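Local coordinates for protein exopolyphosphatase (Aquifex aeolicus, PDB 1T6C) that probably hydrolyses the terminal phosphates of polyphosphate or guanosine pentaphosphate, as a calcium-binding member of the Ppx/GppA family with an actin-like fold, at residues A[42-50]-A[62-73]; A[123-132]-A[153-163]. All blocks are in the same frame, centred on the assembly; numbering follows the deposited sequence. Where two conformers were deposited one is given.

Contact 1: residues A[42-50]-A[62-73]; sequences RGRITSLGT and RIEETIQVLKEY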
loop_
_atom_site.group_PDB
_atom_site.type_symbol
_atom_site.label_atom_id
_atom_site.label_comp_id
_atom_site.label_asym_id
_atom_site.label_seq_id
_atom_site.Cartn_x
_atom_site.Cartn_y
_atom_site.Cartn_z
ATOM N N ARG A 42 13.913 -4.314 -6.223
ATOM C CA ARG A 42 14.821 -4.275 -5.077
ATOM C C ARG A 42 14.159 -3.555 -3.910
ATOM O O ARG A 42 13.289 -2.692 -4.072
ATOM C CB ARG A 42 16.124 -3.523 -5.406
ATOM C CG ARG A 42 16.993 -4.171 -6.415
ATOM C CD ARG A 42 17.654 -5.438 -5.877
ATOM N NE ARG A 42 18.546 -6.084 -6.829
ATOM C CZ ARG A 42 18.169 -7.009 -7.704
ATOM N NH1 ARG A 42 16.916 -7.390 -7.736
ATOM N NH2 ARG A 42 19.044 -7.562 -8.530
ATOM N N GLY A 43 14.585 -3.901 -2.705
ATOM C CA GLY A 43 14.075 -3.288 -1.506
ATOM C C GLY A 43 15.198 -3.220 -0.502
ATOM O O GLY A 43 15.973 -4.173 -0.373
ATOM N N ARG A 44 15.312 -2.113 0.185
ATOM C CA ARG A 44 16.315 -1.986 1.240
ATOM C C ARG A 44 15.662 -1.251 2.400
ATOM O O ARG A 44 15.037 -0.204 2.213
ATOM C CB ARG A 44 17.558 -1.235 0.744
ATOM C CG ARG A 44 18.542 -2.081 -0.057
ATOM C CD ARG A 44 18.227 -2.232 -1.549
ATOM N NE ARG A 44 18.848 -3.414 -2.172
ATOM C CZ ARG A 44 20.072 -3.445 -2.706
ATOM N NH1 ARG A 44 20.857 -2.367 -2.698
ATOM N NH2 ARG A 44 20.529 -4.568 -3.244
ATOM N N ILE A 45 15.853 -1.759 3.625
ATOM C CA ILE A 45 15.318 -1.102 4.795
ATOM C C ILE A 45 16.349 -0.047 5.215
ATOM O O ILE A 45 17.512 -0.379 5.485
ATOM C CB ILE A 45 15.029 -2.128 5.924
ATOM C CG1 ILE A 45 13.934 -3.120 5.490
ATOM C CG2 ILE A 45 14.660 -1.392 7.229
ATOM C CD1 ILE A 45 13.858 -4.429 6.323
ATOM N N THR A 46 15.961 1.226 5.196
ATOM C CA THR A 46 16.836 2.286 5.690
ATOM C C THR A 46 16.282 3.082 6.869
ATOM O O THR A 46 16.960 3.947 7.373
ATOM C CB THR A 46 17.234 3.271 4.571
ATOM O OG1 THR A 46 16.097 4.028 4.145
ATOM C CG2 THR A 46 17.768 2.537 3.330
ATOM N N SER A 47 15.052 2.805 7.263
ATOM C CA SER A 47 14.433 3.379 8.445
ATOM C C SER A 47 14.574 4.890 8.511
ATOM O O SER A 47 15.011 5.436 9.531
ATOM C CB SER A 47 14.996 2.715 9.714
ATOM O OG SER A 47 14.914 1.303 9.599
ATOM N N LEU A 48 14.183 5.581 7.437
ATOM C CA LEU A 48 14.248 7.047 7.427
ATOM C C LEU A 48 13.377 7.719 8.499
ATOM O O LEU A 48 13.640 8.847 8.892
ATOM C CB LEU A 48 13.838 7.613 6.056
ATOM C CG LEU A 48 14.931 7.923 5.055
ATOM C CD1 LEU A 48 14.246 8.407 3.765
ATOM C CD2 LEU A 48 15.949 8.978 5.506
ATOM N N GLY A 49 12.325 7.054 8.934
ATOM C CA GLY A 49 11.457 7.586 9.968
ATOM C C GLY A 49 12.049 7.540 11.365
ATOM O O GLY A 49 11.405 7.995 12.318
ATOM N N THR A 50 13.260 6.998 11.509
ATOM C CA THR A 50 13.891 6.871 12.819
ATOM C C THR A 50 13.987 8.219 13.501
ATOM O O THR A 50 14.616 9.147 12.985
ATOM C CB THR A 50 15.291 6.253 12.697
ATOM O OG1 THR A 50 15.188 4.953 12.109
ATOM C CG2 THR A 50 15.884 5.970 14.089
ATOM N N ARG A 62 20.727 7.687 8.574
ATOM C CA ARG A 62 19.630 7.142 7.765
ATOM C C ARG A 62 19.568 7.849 6.394
ATOM O O ARG A 62 19.298 7.219 5.368
ATOM C CB ARG A 62 18.293 7.315 8.476
ATOM C CG ARG A 62 18.190 6.746 9.870
ATOM C CD ARG A 62 18.344 5.236 9.949
ATOM N NE ARG A 62 19.751 4.827 9.972
ATOM C CZ ARG A 62 20.344 3.985 9.132
ATOM N NH1 ARG A 62 19.680 3.418 8.143
ATOM N NH2 ARG A 62 21.625 3.691 9.283
ATOM N N ILE A 63 19.858 9.145 6.380
ATOM C CA ILE A 63 20.006 9.875 5.116
ATOM C C ILE A 63 21.139 9.270 4.298
ATOM O O ILE A 63 21.015 9.054 3.109
ATOM C CB ILE A 63 20.282 11.390 5.357
ATOM C CG1 ILE A 63 18.996 12.099 5.747
ATOM C CG2 ILE A 63 20.945 12.041 4.148
ATOM C CD1 ILE A 63 19.204 13.523 6.253
ATOM N N GLU A 64 22.293 9.046 4.920
ATOM C CA GLU A 64 23.457 8.621 4.151
ATOM C C GLU A 64 23.235 7.232 3.582
ATOM O O GLU A 64 23.602 6.972 2.439
ATOM C CB GLU A 64 24.700 8.609 5.041
ATOM C CG GLU A 64 25.126 9.987 5.489
ATOM C CD GLU A 64 25.719 10.832 4.378
ATOM O OE1 GLU A 64 26.021 10.322 3.269
ATOM O OE2 GLU A 64 25.935 12.027 4.648
ATOM N N GLU A 65 22.636 6.342 4.366
ATOM C CA GLU A 65 22.360 5.004 3.862
ATOM C C GLU A 65 21.356 5.088 2.707
ATOM O O GLU A 65 21.471 4.368 1.706
ATOM C CB GLU A 65 21.803 4.064 4.933
ATOM C CG GLU A 65 21.738 2.641 4.408
ATOM C CD GLU A 65 21.307 1.602 5.426
ATOM O OE1 GLU A 65 21.142 1.957 6.592
ATOM O OE2 GLU A 65 21.135 0.421 5.039
ATOM N N THR A 66 20.365 5.959 2.860
ATOM C CA THR A 66 19.324 6.090 1.834
ATOM C C THR A 66 19.934 6.617 0.532
ATOM O O THR A 66 19.659 6.081 -0.537
ATOM C CB THR A 66 18.188 6.977 2.326
ATOM O OG1 THR A 66 17.529 6.379 3.447
ATOM C CG2 THR A 66 17.078 7.099 1.268
ATOM N N ILE A 67 20.828 7.605 0.632
ATOM C CA ILE A 67 21.519 8.107 -0.545
ATOM C C ILE A 67 22.332 6.977 -1.203
ATOM O O ILE A 67 22.320 6.842 -2.418
ATOM C CB ILE A 67 22.374 9.347 -0.203
ATOM C CG1 ILE A 67 21.451 10.532 0.080
ATOM C CG2 ILE A 67 23.348 9.696 -1.327
ATOM C CD1 ILE A 67 22.146 11.750 0.533
ATOM N N GLN A 68 23.028 6.146 -0.424
ATOM C CA GLN A 68 23.821 5.069 -1.026
ATOM C C GLN A 68 22.934 4.056 -1.757
ATOM O O GLN A 68 23.285 3.633 -2.836
ATOM C CB GLN A 68 24.717 4.369 0.015
ATOM C CG GLN A 68 25.751 3.364 -0.576
ATOM C CD GLN A 68 26.380 3.778 -1.937
ATOM O OE1 GLN A 68 26.062 3.191 -3.006
ATOM N NE2 GLN A 68 27.268 4.773 -1.897
ATOM N N VAL A 69 21.777 3.730 -1.197
ATOM C CA VAL A 69 20.819 2.814 -1.836
ATOM C C VAL A 69 20.321 3.406 -3.156
ATOM O O VAL A 69 20.193 2.702 -4.163
ATOM C CB VAL A 69 19.606 2.516 -0.920
ATOM C CG1 VAL A 69 18.494 1.833 -1.703
ATOM C CG2 VAL A 69 20.042 1.665 0.276
ATOM N N LEU A 70 20.054 4.707 -3.140
ATOM C CA LEU A 70 19.543 5.388 -4.315
ATOM C C LEU A 70 20.606 5.401 -5.409
ATOM O O LEU A 70 20.276 5.257 -6.574
ATOM C CB LEU A 70 19.027 6.805 -3.981
ATOM C CG LEU A 70 17.794 6.860 -3.106
ATOM C CD1 LEU A 70 17.472 8.256 -2.654
ATOM C CD2 LEU A 70 16.577 6.263 -3.841
ATOM N N LYS A 71 21.881 5.577 -5.046
ATOM C CA LYS A 71 22.948 5.488 -6.033
ATOM C C LYS A 71 22.978 4.100 -6.687
ATOM O O LYS A 71 23.110 3.993 -7.906
ATOM C CB LYS A 71 24.312 5.859 -5.422
ATOM C CG LYS A 71 24.441 7.311 -5.028
ATOM C CD LYS A 71 25.768 7.560 -4.290
ATOM C CE LYS A 71 26.090 8.986 -4.114
ATOM N NZ LYS A 71 27.406 9.115 -3.390
ATOM N N GLU A 72 22.805 3.050 -5.879
ATOM C CA GLU A 72 22.788 1.686 -6.375
ATOM C C GLU A 72 21.599 1.471 -7.302
ATOM O O GLU A 72 21.753 0.894 -8.360
ATOM C CB GLU A 72 22.774 0.712 -5.211
ATOM C CG GLU A 72 24.104 0.770 -4.472
ATOM C CD GLU A 72 24.091 0.165 -3.083
ATOM O OE1 GLU A 72 23.079 -0.481 -2.710
ATOM O OE2 GLU A 72 25.123 0.331 -2.364
ATOM N N TYR A 73 20.451 2.044 -6.949
ATOM C CA TYR A 73 19.279 1.944 -7.821
ATOM C C TYR A 73 19.494 2.699 -9.114
ATOM O O TYR A 73 19.140 2.221 -10.170
ATOM C CB TYR A 73 18.031 2.451 -7.113
ATOM C CG TYR A 73 17.516 1.582 -5.977
ATOM C CD1 TYR A 73 18.080 0.325 -5.693
ATOM C CD2 TYR A 73 16.424 1.984 -5.247
ATOM C CE1 TYR A 73 17.608 -0.441 -4.638
ATOM C CE2 TYR A 73 15.914 1.227 -4.249
ATOM C CZ TYR A 73 16.511 0.003 -3.942
ATOM O OH TYR A 73 15.984 -0.736 -2.940
HETATM O O HOH W 1 19.376 0.006 7.526
#

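Contact 2: residues A[123-132]-A[153-163]; sequences GRYAYLAVAY and VFGKGYKVREV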
loop_
_atom_site.group_PDB
_atom_site.type_symbol
_atom_site.label_atom_id
_atom_site.label_comp_id
_atom_site.label_asym_id
_atom_site.label_seq_id
_atom_site.Cartn_x
_atom_site.Cartn_y
_atom_site.Cartn_z
ATOM N N GLY A 123 -2.998 7.222 -3.517
ATOM C CA GLY A 123 -4.259 6.598 -3.893
ATOM C C GLY A 123 -4.555 6.679 -5.387
ATOM O O GLY A 123 -4.985 5.689 -6.020
ATOM N N ARG A 124 -4.301 7.838 -5.961
ATOM C CA ARG A 124 -4.473 8.019 -7.402
ATOM C C ARG A 124 -3.575 7.061 -8.215
ATOM O O ARG A 124 -4.009 6.458 -9.177
ATOM C CB ARG A 124 -4.237 9.486 -7.836
ATOM C CG ARG A 124 -5.232 10.492 -7.248
ATOM C CD ARG A 124 -5.015 11.948 -7.676
ATOM N NE ARG A 124 -5.815 12.868 -6.848
ATOM C CZ ARG A 124 -5.367 13.596 -5.817
ATOM N NH1 ARG A 124 -4.085 13.597 -5.447
ATOM N NH2 ARG A 124 -6.223 14.333 -5.119
ATOM N N TYR A 125 -2.331 6.887 -7.802
ATOM C CA TYR A 125 -1.450 5.949 -8.461
ATOM C C TYR A 125 -1.928 4.511 -8.263
ATOM O O TYR A 125 -1.931 3.730 -9.204
ATOM C CB TYR A 125 -0.033 6.091 -7.908
ATOM C CG TYR A 125 0.789 7.206 -8.499
ATOM C CD1 TYR A 125 1.107 7.224 -9.855
ATOM C CD2 TYR A 125 1.351 8.189 -7.678
ATOM C CE1 TYR A 125 1.892 8.217 -10.373
ATOM C CE2 TYR A 125 2.117 9.190 -8.191
ATOM C CZ TYR A 125 2.370 9.220 -9.537
ATOM O OH TYR A 125 3.168 10.210 -10.046
ATOM N N ALA A 126 -2.358 4.151 -7.051
ATOM C CA ALA A 126 -2.817 2.788 -6.766
ATOM C C ALA A 126 -4.032 2.488 -7.613
ATOM O O ALA A 126 -4.166 1.388 -8.113
ATOM C CB ALA A 126 -3.134 2.645 -5.315
ATOM N N TYR A 127 -4.898 3.479 -7.770
ATOM C CA TYR A 127 -6.064 3.327 -8.622
ATOM C C TYR A 127 -5.695 2.994 -10.070
ATOM O O TYR A 127 -6.324 2.113 -10.693
ATOM C CB TYR A 127 -6.919 4.592 -8.556
ATOM C CG TYR A 127 -8.197 4.461 -9.325
ATOM C CD1 TYR A 127 -8.219 4.703 -10.695
ATOM C CD2 TYR A 127 -9.375 4.133 -8.682
ATOM C CE1 TYR A 127 -9.380 4.575 -11.400
ATOM C CE2 TYR A 127 -10.557 3.993 -9.392
ATOM C CZ TYR A 127 -10.546 4.252 -10.738
ATOM O OH TYR A 127 -11.706 4.112 -11.462
ATOM N N LEU A 128 -4.700 3.670 -10.621
ATOM C CA LEU A 128 -4.185 3.329 -11.958
ATOM C C LEU A 128 -3.676 1.904 -12.040
ATOM O O LEU A 128 -3.851 1.232 -13.018
ATOM C CB LEU A 128 -3.060 4.273 -12.392
ATOM C CG LEU A 128 -3.449 5.727 -12.615
ATOM C CD1 LEU A 128 -2.214 6.519 -13.060
ATOM C CD2 LEU A 128 -4.517 5.834 -13.666
ATOM N N ALA A 129 -2.996 1.429 -11.002
ATOM C CA ALA A 129 -2.545 0.060 -10.994
ATOM C C ALA A 129 -3.671 -0.942 -11.137
ATOM O O ALA A 129 -3.508 -1.940 -11.795
ATOM C CB ALA A 129 -1.745 -0.211 -9.733
ATOM N N VAL A 130 -4.788 -0.645 -10.480
ATOM C CA VAL A 130 -5.955 -1.496 -10.461
ATOM C C VAL A 130 -6.660 -1.405 -11.814
ATOM O O VAL A 130 -7.122 -2.408 -12.356
ATOM C CB VAL A 130 -6.891 -1.084 -9.325
ATOM C CG1 VAL A 130 -8.218 -1.747 -9.459
ATOM C CG2 VAL A 130 -6.267 -1.428 -7.994
ATOM N N ALA A 131 -6.753 -0.197 -12.333
ATOM C CA ALA A 131 -7.371 0.005 -13.629
ATOM C C ALA A 131 -6.708 -0.842 -14.696
ATOM O O ALA A 131 -7.384 -1.477 -15.501
ATOM C CB ALA A 131 -7.403 1.482 -14.014
ATOM N N TYR A 132 -5.388 -0.890 -14.687
ATOM C CA TYR A 132 -4.638 -1.692 -15.624
ATOM C C TYR A 132 -4.716 -3.186 -15.315
ATOM O O TYR A 132 -5.005 -4.006 -16.187
ATOM C CB TYR A 132 -3.173 -1.244 -15.645
ATOM C CG TYR A 132 -2.353 -2.173 -16.468
ATOM C CD1 TYR A 132 -2.385 -2.094 -17.849
ATOM C CD2 TYR A 132 -1.590 -3.187 -15.888
ATOM C CE1 TYR A 132 -1.668 -2.967 -18.614
ATOM C CE2 TYR A 132 -0.873 -4.090 -16.668
ATOM C CZ TYR A 132 -0.943 -3.968 -18.035
ATOM O OH TYR A 132 -0.269 -4.816 -18.860
ATOM N N VAL A 153 -10.597 5.448 -3.150
ATOM C CA VAL A 153 -10.413 6.102 -4.443
ATOM C C VAL A 153 -11.529 5.669 -5.350
ATOM O O VAL A 153 -11.624 4.502 -5.710
ATOM C CB VAL A 153 -9.068 5.766 -5.098
ATOM C CG1 VAL A 153 -8.781 6.750 -6.220
ATOM C CG2 VAL A 153 -7.958 5.828 -4.064
ATOM N N PHE A 154 -12.344 6.645 -5.740
ATOM C CA PHE A 154 -13.523 6.404 -6.547
ATOM C C PHE A 154 -13.290 6.831 -7.983
ATOM O O PHE A 154 -12.733 7.891 -8.264
ATOM C CB PHE A 154 -14.687 7.203 -5.987
ATOM C CG PHE A 154 -15.050 6.850 -4.587
ATOM C CD1 PHE A 154 -15.988 5.851 -4.322
ATOM C CD2 PHE A 154 -14.466 7.518 -3.551
ATOM C CE1 PHE A 154 -16.335 5.548 -3.014
ATOM C CE2 PHE A 154 -14.812 7.213 -2.218
ATOM C CZ PHE A 154 -15.723 6.234 -1.966
ATOM N N GLY A 155 -13.725 5.991 -8.887
ATOM C CA GLY A 155 -13.691 6.340 -10.299
ATOM C C GLY A 155 -14.424 5.376 -11.192
ATOM O O GLY A 155 -15.157 4.516 -10.747
ATOM N N LYS A 156 -14.178 5.520 -12.485
ATOM C CA LYS A 156 -14.657 4.592 -13.484
ATOM C C LYS A 156 -13.602 4.441 -14.565
ATOM O O LYS A 156 -13.062 5.440 -15.041
ATOM C CB LYS A 156 -15.946 5.110 -14.120
ATOM C CG LYS A 156 -16.454 4.242 -15.265
ATOM C CD LYS A 156 -17.971 4.200 -15.267
ATOM C CE LYS A 156 -18.536 3.798 -16.613
ATOM N NZ LYS A 156 -19.138 2.449 -16.533
ATOM N N GLY A 157 -13.278 3.208 -14.926
ATOM C CA GLY A 157 -12.194 2.956 -15.853
ATOM C C GLY A 157 -10.921 3.598 -15.287
ATOM O O GLY A 157 -10.649 3.478 -14.080
ATOM N N TYR A 158 -10.178 4.312 -16.109
ATOM C CA TYR A 158 -8.919 4.910 -15.658
ATOM C C TYR A 158 -9.092 6.288 -15.002
ATOM O O TYR A 158 -8.093 6.914 -14.555
ATOM C CB TYR A 158 -7.975 5.024 -16.842
ATOM C CG TYR A 158 -7.216 3.778 -17.186
ATOM C CD1 TYR A 158 -7.797 2.757 -17.891
ATOM C CD2 TYR A 158 -5.901 3.608 -16.776
ATOM C CE1 TYR A 158 -7.093 1.636 -18.233
ATOM C CE2 TYR A 158 -5.206 2.491 -17.106
ATOM C CZ TYR A 158 -5.786 1.503 -17.823
ATOM O OH TYR A 158 -5.080 0.373 -18.170
ATOM N N LYS A 159 -10.339 6.776 -14.923
ATOM C CA LYS A 159 -10.619 8.110 -14.445
ATOM C C LYS A 159 -10.912 8.110 -12.967
ATOM O O LYS A 159 -11.843 7.479 -12.527
ATOM C CB LYS A 159 -11.841 8.711 -15.175
ATOM C CG LYS A 159 -12.128 10.121 -14.758
ATOM C CD LYS A 159 -13.198 10.798 -15.610
ATOM C CE LYS A 159 -14.525 10.820 -14.924
ATOM N NZ LYS A 159 -15.617 11.235 -15.886
ATOM N N VAL A 160 -10.107 8.818 -12.201
ATOM C CA VAL A 160 -10.399 9.045 -10.801
ATOM C C VAL A 160 -11.328 10.251 -10.669
ATOM O O VAL A 160 -11.049 11.320 -11.227
ATOM C CB VAL A 160 -9.099 9.294 -10.044
ATOM C CG1 VAL A 160 -9.347 9.685 -8.589
ATOM C CG2 VAL A 160 -8.207 8.039 -10.117
ATOM N N ARG A 161 -12.418 10.073 -9.929
ATOM C CA ARG A 161 -13.318 11.169 -9.557
ATOM C C ARG A 161 -13.006 11.816 -8.245
ATOM O O ARG A 161 -13.078 13.035 -8.100
ATOM C CB ARG A 161 -14.727 10.645 -9.488
ATOM C CG ARG A 161 -15.287 10.480 -10.840
ATOM C CD ARG A 161 -16.723 11.011 -10.997
ATOM N NE ARG A 161 -17.255 10.460 -12.230
ATOM C CZ ARG A 161 -17.583 9.201 -12.369
ATOM N NH1 ARG A 161 -17.437 8.347 -11.365
ATOM N NH2 ARG A 161 -18.030 8.777 -13.527
ATOM N N GLU A 162 -12.666 10.999 -7.257
ATOM C CA GLU A 162 -12.525 11.494 -5.911
ATOM C C GLU A 162 -11.644 10.554 -5.127
ATOM O O GLU A 162 -11.736 9.358 -5.306
ATOM C CB GLU A 162 -13.887 11.562 -5.227
ATOM C CG GLU A 162 -13.795 12.164 -3.839
ATOM C CD GLU A 162 -15.147 12.417 -3.225
ATOM O OE1 GLU A 162 -16.138 11.876 -3.762
ATOM O OE2 GLU A 162 -15.200 13.158 -2.216
ATOM N N VAL A 163 -10.779 11.114 -4.286
ATOM C CA VAL A 163 -10.017 10.299 -3.324
ATOM C C VAL A 163 -10.174 10.901 -1.933
ATOM O O VAL A 163 -10.057 12.130 -1.731
ATOM C CB VAL A 163 -8.506 10.138 -3.698
ATOM C CG1 VAL A 163 -7.878 11.448 -4.114
ATOM C CG2 VAL A 163 -7.705 9.463 -2.556
#

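Contact 1: residues A[42-50]-A[62-73]
Arg42 brings its CB to 3.5 Å from Tyr73 CE1, oblique to the ring, before its chain bends away at chi2. Arg44 is the next residue to face the helix: its CB lies on Val69 CG2 and its CD lies 3.0 Å from Tyr73 OH, a hydroxyl whose hydrogen bond goes to Val24 O on the neighbouring strand. A bend about CB-CG (chi2 84°) turns CD and the guanidinium of Arg44 along the helix, and Arg44 NH1 forms a salt bridge with Glu72 OE1 (2.9 Å), which lies at the guanidinium edge although the two planar groups are nearly perpendicular. Ile45, by contrast, points away. Strand 35-45 is outermost in the five-stranded sheet of an actin-like domain, and the axes of strand 42-45 and helix 62-73 run antiparallel (168°). The carbonyl of Ile45 is linked to Glu65 OE1 through a water that donates to both. At Thr46 two polar contacts cross: Thr46 OG1 lies 2.8 Å from Thr66 OG1, and Thr46 O takes an almost straight bond from Arg62 NH1 (2.9 Å, 168°), arriving from above the carbonyl plane. Arg62 NH1 is also salt-bridged to Glu65 OE1 (2.6 Å), which probably limits the rotation of the guanidinium. Ser47 O rests against Arg62 CD, and Leu48 sets CG 3.4 Å from Thr66 OG1.

Contact 2: residues A[123-132]-A[153-163]
Tyr127 sends its hydroxyl into the hairpin turn 156-159, where Tyr127 OH donates to Gly157 O at 2.9 Å, the one hydrogen bond between the two segments. The donor is tilted 33° from the carbonyl plane. With CG anti to the backbone N (chi1 -175°), the ring reaches from the helix between Val153 and Val160 to the type II' turn. Tyr127 OH also lies 3.0 Å from Gly155 C.

Apolar contacts line the same ring. Val160 CG2 covers one face, 3.4 Å from Tyr127 CD1, while Val153 CG1 approaches Tyr127 CD2 obliquely at 3.6 Å. The other branch, Val153 CG2, meets the helix backbone, 3.6 Å from Gly123 O.

The aromatic contacts centre on Tyr158. Ala131 CB sits over the middle of its ring, 3.8 Å from the centroid and 10° off the normal, a clear CH-pi geometry. Leu128 CD2 touches the ring edge, and Tyr158 OH reaches the edge of Tyr132, whose own hydroxyl is hydrogen-bonded to Leu36 N.

At the other end, the Arg124 guanidinium lays one face on Val163 CG1 (3.5 Å from Arg124 NH2), its NH1 being held by Gln121.

Helix 119-133 thereby covers one face of the hairpin of strands 149-156 and 159-166 at the edge of the six-stranded sheet, where Arg161 and Glu162 opposite Phe154 form a classic beta bulge. The contact surface is mainly apolar, and the polar end of the Tyr127 phenol, carried across it, is satisfied by the Gly157 carbonyl at the turn.

Overall arrangement
Contacts 1 and 2 lie on different sheets of the actin-like fold: residues 42-50 with 62-73 pack a helix on an edge strand of the five-stranded sheet, while 123-132 with 153-163 pack one on the outer hairpin of the six-stranded sheet. They follow one another along the chain without touching, with centres 29 Å apart and nearest atoms about 15 Å apart. The calcium ion, bound at Asp144, Gly146, Ser149 and Glu151, belongs to the neighbourhood of contact 2: the nearest atom of Gly123 is about 7 Å from the calcium ion, and the side chain of Val153 is about 4 Å from that of Glu151 at their nearest atoms. Contact 1 lies away from this metal site.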